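Local structure of lipoprotein (Bacillus anthracis, 4JG9) at residues E163-Y166 with D167-V170. The protein is a putative lipoprotein of unknown function that may bind lipid and is probably tethered to the membrane through a lipid attached near its N-terminus. Sequence-based numbering, arbitrary orientation.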
loop_
_atom_site.group_PDB
_atom_site.type_symbol
_atom_site.label_atom_id
_atom_site.label_comp_id
_atom_site.label_asym_id
_atom_site.label_seq_id
_atom_site.Cartn_x
_atom_site.Cartn_y
_atom_site.Cartn_z
ATOM N N GLU A 163 -11.290 5.045 9.921
ATOM C CA GLU A 163 -10.160 5.977 9.787
ATOM C C GLU A 163 -9.757 6.692 11.060
ATOM O O GLU A 163 -8.925 7.598 11.020
ATOM C CB GLU A 163 -10.401 6.995 8.657
ATOM C CG GLU A 163 -10.640 6.325 7.329
ATOM C CD GLU A 163 -10.457 7.258 6.143
ATOM O OE1 GLU A 163 -10.249 8.475 6.369
ATOM O OE2 GLU A 163 -10.507 6.756 4.987
ATOM N N LYS A 164 -10.349 6.281 12.178
ATOM C CA LYS A 164 -10.027 6.829 13.496
ATOM C C LYS A 164 -9.213 5.818 14.300
ATOM O O LYS A 164 -9.548 4.629 14.323
ATOM C CB LYS A 164 -11.315 7.178 14.236
ATOM C CG LYS A 164 -11.135 7.696 15.655
ATOM C CD LYS A 164 -12.502 7.943 16.274
ATOM C CE LYS A 164 -12.409 8.285 17.731
ATOM N NZ LYS A 164 -11.870 9.650 17.937
ATOM N N TYR A 165 -8.132 6.280 14.925
ATOM C CA TYR A 165 -7.262 5.398 15.702
ATOM C C TYR A 165 -8.035 4.649 16.788
ATOM O O TYR A 165 -8.808 5.245 17.536
ATOM C CB TYR A 165 -6.113 6.192 16.327
ATOM C CG TYR A 165 -5.173 5.350 17.153
ATOM C CD1 TYR A 165 -4.129 4.649 16.557
ATOM C CD2 TYR A 165 -5.322 5.253 18.532
ATOM C CE1 TYR A 165 -3.262 3.869 17.316
ATOM C CE2 TYR A 165 -4.458 4.478 19.296
ATOM C CZ TYR A 165 -3.437 3.787 18.683
ATOM O OH TYR A 165 -2.580 3.016 19.442
ATOM N N TYR A 166 -7.821 3.342 16.874
ATOM C CA TYR A 166 -8.527 2.527 17.854
ATOM C C TYR A 166 -7.581 2.035 18.935
ATOM O O TYR A 166 -7.777 2.306 20.114
ATOM C CB TYR A 166 -9.218 1.329 17.193
ATOM C CG TYR A 166 -9.983 0.512 18.199
ATOM C CD1 TYR A 166 -11.170 0.989 18.732
ATOM C CD2 TYR A 166 -9.503 -0.708 18.656
ATOM C CE1 TYR A 166 -11.877 0.266 19.673
ATOM C CE2 TYR A 166 -10.204 -1.445 19.604
ATOM C CZ TYR A 166 -11.390 -0.948 20.105
ATOM O OH TYR A 166 -12.103 -1.653 21.037
ATOM N N ASP A 167 -6.584 1.264 18.521
ATOM C CA ASP A 167 -5.557 0.785 19.421
ATOM C C ASP A 167 -4.357 0.253 18.646
ATOM O O ASP A 167 -4.289 0.365 17.414
ATOM C CB ASP A 167 -6.113 -0.291 20.354
ATOM C CG ASP A 167 -5.561 -0.161 21.773
ATOM O OD1 ASP A 167 -4.368 0.209 21.894
ATOM O OD2 ASP A 167 -6.320 -0.381 22.756
ATOM N N GLN A 168 -3.412 -0.324 19.376
ATOM C CA GLN A 168 -2.214 -0.889 18.775
ATOM C C GLN A 168 -1.662 -2.003 19.661
ATOM O O GLN A 168 -1.886 -2.002 20.868
ATOM C CB GLN A 168 -1.160 0.203 18.590
ATOM C CG GLN A 168 -0.476 0.636 19.878
ATOM C CD GLN A 168 0.385 1.881 19.711
ATOM O OE1 GLN A 168 0.862 2.443 20.695
ATOM N NE2 GLN A 168 0.553 2.340 18.473
ATOM N N PHE A 169 -0.969 -2.966 19.067
ATOM C CA PHE A 169 -0.220 -3.935 19.862
ATOM C C PHE A 169 0.901 -4.577 19.055
ATOM O O PHE A 169 0.927 -4.479 17.830
ATOM C CB PHE A 169 -1.134 -4.977 20.545
ATOM C CG PHE A 169 -1.881 -5.860 19.596
ATOM C CD1 PHE A 169 -1.342 -7.066 19.171
ATOM C CD2 PHE A 169 -3.134 -5.504 19.150
ATOM C CE1 PHE A 169 -2.034 -7.891 18.295
ATOM C CE2 PHE A 169 -3.831 -6.319 18.267
ATOM C CZ PHE A 169 -3.278 -7.514 17.841
ATOM N N VAL A 170 1.838 -5.206 19.753
ATOM C CA VAL A 170 3.036 -5.741 19.125
ATOM C C VAL A 170 2.974 -7.256 18.991
ATOM O O VAL A 170 2.578 -7.958 19.920
ATOM C CB VAL A 170 4.298 -5.324 19.921
ATOM C CG1 VAL A 170 5.529 -6.036 19.411
ATOM C CG2 VAL A 170 4.491 -3.819 19.838
#
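A classic beta bulge sets Y166 and D167 side by side opposite a single residue, I159, of the neighbouring strand, and the Y165 ring lies along the backbone that follows. With CG of Y165 anti to its own N (chi1 180°), the ring runs forward along the strand. One face lies over the amide N of D167, 3.9 Å above the ring plane and offset toward the rim, while CZ is 3.7 Å from D167 C. A long flat tyrosine suits this place, because its ring can cover peptide groups and still carry its hydroxyl on to Q168. There OH meets the side chain of Q168 at CD, 3.2 Å away, and the amide plane stands almost perpendicular to the ring, 88° apart. OH also comes within 3.3 Å of Q168 NE2, but the angle is too poor for a hydrogen bond. A glutamine suits the place because its NH2 group can donate to two acceptors, N158 OD1 and V49 O.

Aspartate suits its place because its short side chain brings OD1 close to the next amide, Q168 N, which it accepts at 2.7 Å, on its anti side and 16° out of the carboxylate plane. OD2 forms a salt bridge with K74, whose charge also makes a cation-pi contact with the Y166 ring; Y166 OH is bonded to D96.

All this belongs to the hairpin of strands 153-161 and 164-173. Through the bulge the strand stays paired with 153-161, while Y166 and F169 pack against strand 75-78 of the other sheet and Y165 touches the loop at V49.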